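Local coordinates for protein esterase A (PDB 5GKV) that probably hydrolyses ester substrates through an active-site serine, as a penicillin-binding-protein homologue of the serine beta-lactamase family, at residues A[107-112]-A[153-158]; A[131-136]-A[234-239]; A[199-204]-A[287-292]; A[206-211]-A[263-268]; A[349-354]-A[381-386]. All coordinates share one frame; numbering follows the deposited sequence.

Interaction 1 (A[107-112]-A[153-158]); sequences DVWPEF and KLAAMA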
# COMPACT_ATOMS: atom_id res chain seq x y z
N ASP A 107 16.32 -1.55 19.31
CA ASP A 107 17.34 -2.59 19.25
C ASP A 107 18.10 -2.57 17.93
O ASP A 107 19.31 -2.82 17.90
CB ASP A 107 16.73 -3.96 19.49
CG ASP A 107 17.78 -4.98 19.92
OD1 ASP A 107 17.80 -6.09 19.34
OD2 ASP A 107 18.60 -4.65 20.81
N VAL A 108 17.42 -2.26 16.82
CA VAL A 108 18.11 -2.18 15.53
C VAL A 108 18.36 -0.75 15.08
O VAL A 108 19.12 -0.54 14.12
CB VAL A 108 17.33 -2.95 14.43
CG1 VAL A 108 17.03 -4.37 14.89
CG2 VAL A 108 16.07 -2.21 14.07
N TRP A 109 17.78 0.24 15.77
CA TRP A 109 17.86 1.65 15.39
C TRP A 109 18.04 2.43 16.68
O TRP A 109 17.08 3.01 17.21
CB TRP A 109 16.60 2.05 14.61
CG TRP A 109 16.45 3.48 14.18
CD1 TRP A 109 17.34 4.50 14.34
CD2 TRP A 109 15.31 4.03 13.51
NE1 TRP A 109 16.82 5.66 13.80
CE2 TRP A 109 15.57 5.40 13.29
CE3 TRP A 109 14.10 3.49 13.07
CZ2 TRP A 109 14.67 6.24 12.64
CZ3 TRP A 109 13.18 4.34 12.43
CH2 TRP A 109 13.47 5.69 12.23
N PRO A 110 19.25 2.41 17.25
CA PRO A 110 19.43 2.92 18.62
C PRO A 110 18.96 4.34 18.82
O PRO A 110 18.44 4.68 19.89
CB PRO A 110 20.94 2.79 18.85
CG PRO A 110 21.36 1.69 17.92
CD PRO A 110 20.50 1.85 16.70
N GLU A 111 19.10 5.19 17.79
CA GLU A 111 18.66 6.57 17.88
C GLU A 111 17.16 6.70 18.11
O GLU A 111 16.71 7.73 18.62
CB GLU A 111 19.08 7.33 16.63
CG GLU A 111 20.60 7.38 16.42
CD GLU A 111 21.17 6.21 15.62
OE1 GLU A 111 20.56 5.11 15.59
OE2 GLU A 111 22.24 6.40 15.01
N PHE A 112 16.39 5.67 17.75
CA PHE A 112 14.94 5.71 17.93
C PHE A 112 14.53 5.78 19.40
O PHE A 112 13.38 6.13 19.69
CB PHE A 112 14.30 4.48 17.30
CG PHE A 112 12.81 4.63 17.04
CD1 PHE A 112 12.35 5.39 15.97
CD2 PHE A 112 11.89 3.99 17.85
CE1 PHE A 112 10.99 5.53 15.72
CE2 PHE A 112 10.51 4.12 17.61
CZ PHE A 112 10.07 4.89 16.54
N LYS A 153 14.50 13.01 12.40
CA LYS A 153 13.42 13.76 13.04
C LYS A 153 12.42 12.82 13.71
O LYS A 153 11.94 13.10 14.81
CB LYS A 153 12.74 14.66 12.02
CG LYS A 153 11.80 15.70 12.66
CD LYS A 153 11.29 16.69 11.63
CE LYS A 153 10.23 17.60 12.22
NZ LYS A 153 10.72 18.36 13.39
N LEU A 154 12.11 11.69 13.06
CA LEU A 154 11.24 10.69 13.68
C LEU A 154 11.89 10.09 14.92
O LEU A 154 11.25 9.94 15.97
CB LEU A 154 10.91 9.59 12.66
CG LEU A 154 9.93 9.95 11.53
CD1 LEU A 154 9.89 8.88 10.40
CD2 LEU A 154 8.52 10.17 12.08
N ALA A 155 13.18 9.74 14.82
CA ALA A 155 13.87 9.15 15.97
C ALA A 155 13.83 10.08 17.18
O ALA A 155 13.75 9.61 18.32
CB ALA A 155 15.32 8.82 15.60
N ALA A 156 13.85 11.39 16.95
CA ALA A 156 13.85 12.35 18.04
C ALA A 156 12.45 12.74 18.50
O ALA A 156 12.33 13.38 19.55
CB ALA A 156 14.61 13.61 17.62
N MET A 157 11.41 12.34 17.79
CA MET A 157 10.08 12.87 18.05
C MET A 157 9.40 12.17 19.23
O MET A 157 9.51 10.95 19.41
CB MET A 157 9.22 12.76 16.80
CG MET A 157 7.75 13.12 17.02
SD MET A 157 6.84 13.06 15.48
CE MET A 157 5.16 13.12 16.15
N ALA A 158 8.69 12.97 20.05
CA ALA A 158 7.84 12.44 21.11
C ALA A 158 6.50 11.99 20.54
O ALA A 158 5.92 12.69 19.70
CB ALA A 158 7.62 13.50 22.18
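Trp109 meets the methyl group of Ala155 obliquely with the NE1, CE2 and CZ2 part of its indole, NE1 lying 3.9 Å from Ala155 CB. CG of Trp109 stands anti to the backbone N (chi1 177°), on a CB that is itself directed toward helix 147-156. The chain then enters a short 3-10 turn, tied by Phe112 N to Trp109 O at 2.8 Å. In that turn Glu111 contributes its backbone more than its acid: Glu111 O lies 3.5 Å from Ala155 CB. The carboxylate leads away, held in a salt bridge with Arg184, and its OE1 lies at the in-plane edge of the indole. Phe112 closes the group. Its CD1 comes 4.1 Å from Ala155 CA and also rests on one face of the Trp109 ring, near the rim, so the small Ala155 is met by both aromatics and by the Glu111 carbonyl. No hydrogen bond crosses between 107-112 and 153-158; Lys117 links the two from outside, making a cation-pi contact with Phe112 and bonds to the carbonyl oxygens of Ala155 and Met157. Beyond the contact lies helix 173-186, which Trp109 touches at Arg184 and Leu154 at Thr173 and Tyr176, so that this helix backs both the turn after helix 105-108 and the last turn of helix 147-156.

Interaction 2 (A[131-136]-A[234-239]); sequences GLSGFP and NPAVEA
Ala239 presses its methyl group into the bend of the backbone at Gly134-Phe135-Pro136, a loop packing against the first turns of an N-capped helix, 235-241. Ala239 CB is 3.6 Å from Gly134 C, 3.7 Å from Phe135 O and 3.8 Å from Pro136 N, so backbone atoms rather than side chains form most of the surface that receives it. The approach is close because Gly134 carries no side chain: its CA and that of Ala239 are only 4.5 Å apart. A second, lighter touch joins Ser133 and Ala236, where Ser133 CB sits 4.0 Å from Ala236 O. The Ser133 hydroxyl serves another partner, Gly168 O.

No direct hydrogen bond spans the two segments. A water does so instead, accepting from Phe135 N and donating to Ala239 O, so it satisfies a loop amide and a helix carbonyl together; Ala239 O has a further partner in Ser246 OG. Phe135 O, beside the alanine methyl, is bound by Trp245 NE1, while the Phe135 ring turns to the other side of the loop, against Trp144 and helix 147-156. What sets the start of the helix is Asn234, whose side chain caps it: Val237 N gives a nearly straight bond of 2.9 Å to Asn234 OD1 (167° at the hydrogen), the donor tilted 33° from the carbonyl plane, and Ala236 N adds a weak, bent bond to the same oxygen.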
# COMPACT_ATOMS: atom_id res chain seq x y z
N GLY A 131 2.56 6.69 17.54
CA GLY A 131 2.32 8.09 17.80
C GLY A 131 3.08 9.07 16.93
O GLY A 131 3.18 10.24 17.30
N LEU A 132 3.58 8.63 15.78
CA LEU A 132 4.39 9.48 14.91
C LEU A 132 3.66 9.76 13.59
O LEU A 132 4.28 9.82 12.52
CB LEU A 132 5.75 8.83 14.66
CG LEU A 132 6.48 8.33 15.92
CD1 LEU A 132 7.80 7.63 15.56
CD2 LEU A 132 6.72 9.47 16.93
N SER A 133 2.34 9.98 13.68
CA SER A 133 1.48 10.05 12.49
C SER A 133 1.92 11.14 11.52
O SER A 133 1.78 10.99 10.30
CB SER A 133 0.03 10.26 12.93
OG SER A 133 -0.35 9.27 13.87
N GLY A 134 2.45 12.24 12.04
CA GLY A 134 3.05 13.29 11.24
C GLY A 134 3.88 14.15 12.18
O GLY A 134 3.89 13.95 13.39
N PHE A 135 4.60 15.10 11.59
CA PHE A 135 5.34 16.07 12.38
C PHE A 135 4.41 17.20 12.81
O PHE A 135 3.86 17.89 11.95
CB PHE A 135 6.52 16.62 11.59
CG PHE A 135 7.52 15.56 11.13
CD1 PHE A 135 8.18 14.76 12.05
CD2 PHE A 135 7.80 15.39 9.78
CE1 PHE A 135 9.11 13.79 11.63
CE2 PHE A 135 8.72 14.42 9.35
CZ PHE A 135 9.37 13.63 10.27
N PRO A 136 4.20 17.42 14.12
CA PRO A 136 3.32 18.53 14.54
C PRO A 136 3.98 19.89 14.45
O PRO A 136 3.27 20.90 14.36
CB PRO A 136 2.98 18.17 15.99
CG PRO A 136 4.23 17.50 16.47
CD PRO A 136 4.74 16.68 15.27
N ASN A 234 -7.83 16.42 15.45
CA ASN A 234 -7.04 16.13 16.64
C ASN A 234 -5.58 16.26 16.23
O ASN A 234 -5.28 16.40 15.04
CB ASN A 234 -7.37 14.74 17.21
CG ASN A 234 -7.02 13.59 16.25
OD1 ASN A 234 -5.90 13.49 15.77
ND2 ASN A 234 -8.00 12.71 15.99
N PRO A 235 -4.65 16.28 17.19
CA PRO A 235 -3.25 16.56 16.80
C PRO A 235 -2.66 15.55 15.82
O PRO A 235 -1.78 15.92 15.03
CB PRO A 235 -2.51 16.56 18.14
CG PRO A 235 -3.59 16.98 19.15
CD PRO A 235 -4.82 16.28 18.66
N ALA A 236 -3.14 14.31 15.84
CA ALA A 236 -2.60 13.28 14.94
C ALA A 236 -3.07 13.50 13.51
O ALA A 236 -2.25 13.50 12.58
CB ALA A 236 -3.02 11.88 15.44
N VAL A 237 -4.37 13.69 13.31
CA VAL A 237 -4.84 13.93 11.94
C VAL A 237 -4.29 15.27 11.44
O VAL A 237 -3.89 15.38 10.28
CB VAL A 237 -6.38 13.85 11.85
CG1 VAL A 237 -7.03 14.97 12.60
CG2 VAL A 237 -6.86 13.84 10.38
N GLU A 238 -4.21 16.27 12.32
CA GLU A 238 -3.62 17.56 11.95
C GLU A 238 -2.20 17.40 11.42
O GLU A 238 -1.87 17.90 10.33
CB GLU A 238 -3.59 18.49 13.16
CG GLU A 238 -4.88 19.17 13.48
CD GLU A 238 -4.92 20.60 12.96
OE1 GLU A 238 -6.04 21.13 12.81
OE2 GLU A 238 -3.83 21.16 12.69
N ALA A 239 -1.34 16.73 12.19
CA ALA A 239 0.05 16.55 11.76
C ALA A 239 0.13 15.66 10.52
O ALA A 239 0.96 15.90 9.63
CB ALA A 239 0.88 15.96 12.90
O HOH W 1 3.69 15.60 8.86

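Interaction 3 (A[199-204]-A[287-292]); sequences CEPLGL and DGRSLI
Leu202, near the C-terminal end of helix 190-202, comes within 7.5 Å of Asp287 CA to CA, so the backbones stay well apart and side chains fill the interval. The helix finishes in a Schellman motif: Gly203, with positive phi, leads the chain out, Leu204 N reaches back to Cys199 O at 3.0 Å, and Gly203 N makes a weak bond to Glu200 O. Opposite it is a small beta hairpin, strands 285-286 and 289-290, whose turn residues Asp287 and Gly288 have backbone angles consistent with type I'.

Arg289 reaches from this hairpin across the helix end. CG is anti to the backbone N and the chain then bends at chi3 (-56°). Pro201 CB stands over the centre of one face of the guanidinium, 3.8 Å from Arg289 CZ. The Arg289 shaft crosses Leu202 obliquely, with Leu202 CD2 at 4.0 Å from NE and 4.1 Å from CB of Arg289. The Leu202 side chain also touches Leu286 of strand 285-286. At the surface, apolar carbons of Pro201 and Leu202 pack against the arginine. A neighbouring arginine, Arg275 of helix 270-281, stitches the polar side, taking Asp287 OD2 in a salt bridge and the carbonyl oxygens of Leu202 and Gly203 in hydrogen bonds. At the buried margin Leu202 CD1 and Leu291 CD2 meet tip to tip at 4.2 Å.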
# COMPACT_ATOMS: atom_id res chain seq x y z
N CYS A 199 11.13 -8.81 -7.71
CA CYS A 199 10.57 -8.33 -8.97
C CYS A 199 11.41 -8.72 -10.18
O CYS A 199 10.87 -9.15 -11.20
CB CYS A 199 10.37 -6.81 -8.91
SG CYS A 199 9.09 -6.45 -7.66
N GLU A 200 12.74 -8.59 -10.09
CA GLU A 200 13.56 -9.08 -11.19
C GLU A 200 13.43 -10.58 -11.39
O GLU A 200 13.13 -11.00 -12.52
CB GLU A 200 15.02 -8.62 -11.01
CG GLU A 200 15.27 -7.21 -11.53
CD GLU A 200 16.65 -6.65 -11.17
OE1 GLU A 200 17.46 -7.38 -10.54
OE2 GLU A 200 16.92 -5.48 -11.51
N PRO A 201 13.60 -11.44 -10.38
CA PRO A 201 13.51 -12.89 -10.66
C PRO A 201 12.14 -13.33 -11.14
O PRO A 201 12.06 -14.24 -11.97
CB PRO A 201 13.84 -13.53 -9.30
CG PRO A 201 14.53 -12.49 -8.53
CD PRO A 201 14.00 -11.18 -8.99
N LEU A 202 11.07 -12.71 -10.64
CA LEU A 202 9.72 -13.17 -10.97
C LEU A 202 9.07 -12.36 -12.10
O LEU A 202 7.92 -12.64 -12.45
CB LEU A 202 8.85 -13.15 -9.71
CG LEU A 202 9.28 -14.15 -8.62
CD1 LEU A 202 8.43 -14.05 -7.36
CD2 LEU A 202 9.25 -15.57 -9.17
N GLY A 203 9.78 -11.38 -12.67
CA GLY A 203 9.23 -10.54 -13.72
C GLY A 203 8.00 -9.75 -13.32
O GLY A 203 7.00 -9.73 -14.05
N LEU A 204 8.03 -9.10 -12.15
CA LEU A 204 6.91 -8.29 -11.68
C LEU A 204 7.16 -6.83 -12.05
O LEU A 204 8.22 -6.28 -11.74
CB LEU A 204 6.73 -8.42 -10.17
CG LEU A 204 6.44 -9.84 -9.68
CD1 LEU A 204 6.39 -9.91 -8.18
CD2 LEU A 204 5.14 -10.36 -10.25
N ASP A 287 4.91 -18.62 -8.65
CA ASP A 287 5.58 -19.26 -9.78
C ASP A 287 6.69 -20.20 -9.31
O ASP A 287 7.80 -20.22 -9.84
CB ASP A 287 6.14 -18.22 -10.77
CG ASP A 287 5.06 -17.25 -11.26
OD1 ASP A 287 3.85 -17.53 -11.12
OD2 ASP A 287 5.44 -16.18 -11.80
N GLY A 288 6.40 -20.96 -8.25
CA GLY A 288 7.33 -21.96 -7.74
C GLY A 288 8.37 -21.46 -6.77
O GLY A 288 9.12 -22.29 -6.23
N ARG A 289 8.46 -20.16 -6.51
CA ARG A 289 9.49 -19.60 -5.64
C ARG A 289 8.88 -19.21 -4.30
O ARG A 289 7.92 -18.44 -4.26
CB ARG A 289 10.15 -18.39 -6.31
CG ARG A 289 11.17 -17.67 -5.43
CD ARG A 289 11.87 -16.52 -6.17
NE ARG A 289 12.51 -16.99 -7.40
CZ ARG A 289 13.82 -16.96 -7.63
NH1 ARG A 289 14.65 -16.47 -6.71
NH2 ARG A 289 14.31 -17.41 -8.78
N SER A 290 9.42 -19.75 -3.21
CA SER A 290 8.93 -19.40 -1.88
C SER A 290 9.41 -18.00 -1.48
O SER A 290 10.62 -17.76 -1.36
CB SER A 290 9.40 -20.43 -0.84
OG SER A 290 8.86 -20.13 0.44
N LEU A 291 8.47 -17.08 -1.28
CA LEU A 291 8.80 -15.74 -0.78
C LEU A 291 8.76 -15.67 0.74
O LEU A 291 9.45 -14.82 1.32
CB LEU A 291 7.81 -14.71 -1.33
CG LEU A 291 7.83 -14.58 -2.85
CD1 LEU A 291 6.84 -13.53 -3.31
CD2 LEU A 291 9.24 -14.24 -3.29
N ILE A 292 7.98 -16.53 1.39
CA ILE A 292 7.73 -16.47 2.82
C ILE A 292 7.01 -17.76 3.20
O ILE A 292 6.35 -18.37 2.35
CB ILE A 292 6.90 -15.22 3.18
CG1 ILE A 292 6.73 -15.06 4.69
CG2 ILE A 292 5.52 -15.27 2.48
CD1 ILE A 292 6.20 -13.68 5.11
O HOH W 2 7.67 -15.89 -12.69

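Interaction 4 (A[206-211]-A[263-268]); sequences LWIGLP and SANGHA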
# COMPACT_ATOMS: atom_id res chain seq x y z
N LEU A 206 6.73 -3.88 -10.89
CA LEU A 206 6.46 -3.23 -9.61
C LEU A 206 7.77 -2.67 -9.09
O LEU A 206 8.80 -3.36 -9.13
CB LEU A 206 5.85 -4.23 -8.61
CG LEU A 206 5.96 -3.84 -7.13
CD1 LEU A 206 5.07 -2.63 -6.78
CD2 LEU A 206 5.69 -5.04 -6.21
N TRP A 207 7.73 -1.43 -8.62
CA TRP A 207 8.93 -0.65 -8.34
C TRP A 207 8.73 0.22 -7.11
O TRP A 207 7.67 0.85 -6.95
CB TRP A 207 9.28 0.28 -9.51
CG TRP A 207 9.29 -0.36 -10.85
CD1 TRP A 207 8.22 -0.80 -11.57
CD2 TRP A 207 10.45 -0.61 -11.67
NE1 TRP A 207 8.63 -1.33 -12.77
CE2 TRP A 207 9.99 -1.22 -12.86
CE3 TRP A 207 11.82 -0.37 -11.51
CZ2 TRP A 207 10.85 -1.60 -13.88
CZ3 TRP A 207 12.68 -0.75 -12.53
CH2 TRP A 207 12.19 -1.36 -13.70
N ILE A 208 9.75 0.31 -6.26
CA ILE A 208 9.84 1.38 -5.28
C ILE A 208 11.16 2.08 -5.55
O ILE A 208 12.24 1.49 -5.37
CB ILE A 208 9.76 0.87 -3.83
CG1 ILE A 208 8.40 0.19 -3.58
CG2 ILE A 208 9.96 2.02 -2.85
CD1 ILE A 208 8.26 -0.41 -2.16
N GLY A 209 11.09 3.32 -6.04
CA GLY A 209 12.23 3.96 -6.66
C GLY A 209 12.28 3.62 -8.14
O GLY A 209 12.75 2.55 -8.53
N LEU A 210 11.78 4.52 -8.98
CA LEU A 210 11.58 4.24 -10.39
C LEU A 210 12.64 4.93 -11.23
O LEU A 210 12.68 6.18 -11.24
CB LEU A 210 10.18 4.71 -10.81
CG LEU A 210 9.70 4.29 -12.19
CD1 LEU A 210 9.51 2.78 -12.29
CD2 LEU A 210 8.39 5.05 -12.50
N PRO A 211 13.50 4.20 -11.95
CA PRO A 211 14.51 4.86 -12.79
C PRO A 211 13.89 5.70 -13.89
O PRO A 211 12.80 5.40 -14.40
CB PRO A 211 15.32 3.69 -13.37
CG PRO A 211 15.02 2.52 -12.48
CD PRO A 211 13.62 2.74 -11.98
N SER A 263 5.94 4.40 1.87
CA SER A 263 4.55 4.64 2.26
C SER A 263 3.69 5.16 1.11
O SER A 263 2.47 5.22 1.27
CB SER A 263 4.49 5.64 3.42
OG SER A 263 5.33 6.76 3.16
N ALA A 264 4.29 5.55 -0.04
CA ALA A 264 3.54 6.37 -0.98
C ALA A 264 3.98 6.39 -2.45
O ALA A 264 3.20 6.84 -3.29
CB ALA A 264 3.53 7.83 -0.50
N ASN A 265 5.20 5.98 -2.80
CA ASN A 265 5.64 6.25 -4.18
C ASN A 265 6.00 4.98 -4.95
O ASN A 265 6.76 5.05 -5.93
CB ASN A 265 6.80 7.25 -4.21
CG ASN A 265 8.15 6.60 -3.97
OD1 ASN A 265 8.26 5.62 -3.23
ND2 ASN A 265 9.19 7.17 -4.59
N GLY A 266 5.48 3.83 -4.56
CA GLY A 266 5.56 2.68 -5.44
C GLY A 266 4.84 2.94 -6.75
O GLY A 266 3.88 3.72 -6.83
N HIS A 267 5.31 2.26 -7.80
CA HIS A 267 4.69 2.27 -9.12
C HIS A 267 4.53 0.84 -9.61
O HIS A 267 5.48 0.05 -9.53
CB HIS A 267 5.54 3.07 -10.12
CG HIS A 267 5.49 4.55 -9.91
ND1 HIS A 267 6.21 5.17 -8.91
CD2 HIS A 267 4.81 5.52 -10.55
CE1 HIS A 267 5.96 6.47 -8.94
NE2 HIS A 267 5.12 6.71 -9.93
N ALA A 268 3.36 0.52 -10.16
CA ALA A 268 3.12 -0.87 -10.55
C ALA A 268 1.96 -0.93 -11.54
O ALA A 268 1.23 0.04 -11.74
CB ALA A 268 2.80 -1.76 -9.35
O HOH W 3 8.84 4.80 -7.12
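Strands 206-208 and 266-268 run antiparallel, their short axes 4.7 Å apart, with Trp207 and His267 as the hydrogen-bonded pair: Trp207 N gives to His267 O at 2.8 Å, and His267 N returns to Trp207 O at 2.9 Å. Each carbonyl is also approached by a CA-H, that of Leu206 toward His267 O and that of Gly266 toward Trp207 O.

On the face shared by Trp207 and His267, Leu210 is wedged between two rings. Its CG is anti to the backbone N (chi1 -170°), and the two methyl branches then divide the work. CD1 rests over the indole of Trp207, offset toward the rim. CD2 sits over the imidazole of His267, 4.1 Å from the ring centroid, a CH-pi contact in which the two side chains cross at about a right angle. The indole also turns its edge to the sheet, with CD1 of Trp207 3.5 Å from His267 O, nearly in the ring plane, while NE1 is bound by Asp205.

These strands belong to a three-stranded antiparallel sheet in which 266-268 is the middle strand and 76-77 the other neighbour. Just before strand 266-268, Ser263 O accepts from Lys83, probably the lysine of the family's SxxK motif, which places this sheet beside the presumed active site.

On the other face Leu206 CD1 packs at 3.5 Å from Ala268 CB, under helices 190-202 and 270-281. Ile208 CG2 lies 4.0 Å from Asn265 OD1, an oxygen already held by Ile261 N. Asn265 O in turn receives a weak bond from His267 ND1.

Interaction 5 (A[349-354]-A[381-386]); sequences FADPTR and AAYASL
A buried tyrosine hydroxyl is held by a buried carboxylate at the end of a strand: Tyr383 OH donates to Asp351 OD2 at 2.6 Å, a short bond that uses the anti lone pair, away from OD1. The carboxylate and phenol ring planes are 31° apart, and OD2 lies in the ring plane at its edge. Packing here is tight, for Asp351 CB is also only 3.1 Å from Tyr383 OH. OD2 is bound as well by the hydroxyl of Thr334. The other oxygen, OD1, turns to its own chain and accepts from Arg354 N at 3.2 Å, an Asx motif in which the donor stands above the carboxylate plane; Thr353 N adds a weak bond. With both oxygens engaged by donors, the acid would be expected to stay ionised despite its burial.

Phe349, two residues earlier on the same side of the strand, brings the edge of its ring to the tyrosine, CE2 lying 3.7 Å from Tyr383 OH. Its side chain and that of Tyr383 slide past each other in opposite directions. The Arg354 chain, bent at chi2 and chi3, crosses Tyr383 obliquely. The ring edge of Tyr383 lies over one face of its guanidinium, with the planes 73° apart and Tyr383 CD2 3.9 Å from Arg354 NH1. Beyond it, Arg354 NH2 lies 3.6 Å from Leu386 CD1.

Strand 347-351 belongs to the large antiparallel sheet, and helix 373-384, beside helix 25-35, packs on it: the C-terminal helix against the sheet, as in the alpha/beta half of the serine beta-lactamase fold.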
# COMPACT_ATOMS: atom_id res chain seq x y z
N PHE A 349 -5.07 -6.76 -2.46
CA PHE A 349 -5.45 -7.58 -1.32
C PHE A 349 -5.14 -9.05 -1.59
O PHE A 349 -5.03 -9.48 -2.74
CB PHE A 349 -6.95 -7.43 -1.00
CG PHE A 349 -7.83 -8.10 -2.03
CD1 PHE A 349 -8.12 -7.46 -3.23
CD2 PHE A 349 -8.33 -9.38 -1.81
CE1 PHE A 349 -8.91 -8.09 -4.20
CE2 PHE A 349 -9.12 -10.01 -2.77
CZ PHE A 349 -9.42 -9.37 -3.95
N ALA A 350 -5.08 -9.81 -0.50
CA ALA A 350 -4.92 -11.26 -0.52
C ALA A 350 -5.97 -11.90 0.36
O ALA A 350 -6.32 -11.36 1.42
CB ALA A 350 -3.52 -11.68 -0.02
N ASP A 351 -6.47 -13.06 -0.05
CA ASP A 351 -7.43 -13.83 0.73
C ASP A 351 -6.87 -15.24 0.85
O ASP A 351 -7.07 -16.08 -0.03
CB ASP A 351 -8.81 -13.82 0.07
CG ASP A 351 -9.84 -14.63 0.83
OD1 ASP A 351 -9.49 -15.32 1.83
OD2 ASP A 351 -11.01 -14.59 0.40
N PRO A 352 -6.13 -15.54 1.93
CA PRO A 352 -5.55 -16.89 2.06
C PRO A 352 -6.60 -17.96 2.24
O PRO A 352 -6.33 -19.12 1.91
CB PRO A 352 -4.66 -16.78 3.31
CG PRO A 352 -4.37 -15.32 3.45
CD PRO A 352 -5.63 -14.62 2.96
N THR A 353 -7.79 -17.61 2.75
CA THR A 353 -8.82 -18.62 2.99
C THR A 353 -9.39 -19.15 1.68
O THR A 353 -9.60 -20.36 1.54
CB THR A 353 -9.94 -18.03 3.84
OG1 THR A 353 -9.39 -17.60 5.10
CG2 THR A 353 -11.03 -19.05 4.09
N ARG A 354 -9.66 -18.27 0.72
CA ARG A 354 -10.18 -18.67 -0.58
C ARG A 354 -9.08 -18.86 -1.63
O ARG A 354 -9.37 -19.34 -2.72
CB ARG A 354 -11.20 -17.64 -1.08
CG ARG A 354 -12.27 -17.24 -0.06
CD ARG A 354 -13.38 -18.26 0.02
NE ARG A 354 -14.12 -18.36 -1.24
CZ ARG A 354 -15.21 -17.66 -1.53
NH1 ARG A 354 -15.72 -16.80 -0.65
NH2 ARG A 354 -15.81 -17.83 -2.70
N ALA A 381 -17.88 -8.40 -7.55
CA ALA A 381 -18.23 -9.17 -8.74
C ALA A 381 -17.32 -10.38 -8.92
O ALA A 381 -17.77 -11.45 -9.37
CB ALA A 381 -18.17 -8.28 -9.99
N ALA A 382 -16.03 -10.22 -8.63
CA ALA A 382 -15.12 -11.34 -8.77
C ALA A 382 -15.50 -12.46 -7.81
O ALA A 382 -15.56 -13.63 -8.19
CB ALA A 382 -13.68 -10.88 -8.54
N TYR A 383 -15.76 -12.11 -6.54
CA TYR A 383 -16.15 -13.13 -5.56
C TYR A 383 -17.49 -13.77 -5.92
O TYR A 383 -17.68 -14.97 -5.69
CB TYR A 383 -16.22 -12.53 -4.16
CG TYR A 383 -14.89 -12.57 -3.42
CD1 TYR A 383 -14.03 -11.48 -3.44
CD2 TYR A 383 -14.52 -13.70 -2.68
CE1 TYR A 383 -12.81 -11.51 -2.76
CE2 TYR A 383 -13.31 -13.74 -2.00
CZ TYR A 383 -12.46 -12.64 -2.04
OH TYR A 383 -11.27 -12.67 -1.37
N ALA A 384 -18.44 -12.98 -6.46
CA ALA A 384 -19.73 -13.55 -6.85
C ALA A 384 -19.61 -14.49 -8.04
O ALA A 384 -20.56 -15.21 -8.35
CB ALA A 384 -20.73 -12.43 -7.18
N SER A 385 -18.46 -14.48 -8.72
CA SER A 385 -18.21 -15.37 -9.84
C SER A 385 -17.60 -16.69 -9.41
O SER A 385 -17.49 -17.60 -10.24
CB SER A 385 -17.29 -14.68 -10.85
OG SER A 385 -17.91 -13.51 -11.36
N LEU A 386 -17.19 -16.81 -8.16
CA LEU A 386 -16.50 -18.01 -7.68
C LEU A 386 -17.52 -19.11 -7.40
O LEU A 386 -17.23 -20.28 -7.62
CB LEU A 386 -15.68 -17.71 -6.42
CG LEU A 386 -14.54 -16.69 -6.64
CD1 LEU A 386 -13.86 -16.30 -5.34
CD2 LEU A 386 -13.52 -17.24 -7.61

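Interactions 1 and 2 are neighbours, their centres 17 Å apart, touching where Met157 and Lys153 meet the 131-136 loop; their segments alternate along the chain, tying helix 147-156 to helix 235-241 through that loop. Interactions 3 and 4 are likewise 17 Å apart and meet through Cys199 and Leu206, since helix 190-202 leads directly into strand 206-208; interaction 4 is nested within the loop that interaction 3 closes. Interaction 4 lies nearest the centre of the chain. Interaction 5 comes last in sequence, on the large sheet, about 40 Å between centres from interaction 1 on the opposite side. The five contacts thus extend from the helical region, past the small central sheet, to the alpha/beta region.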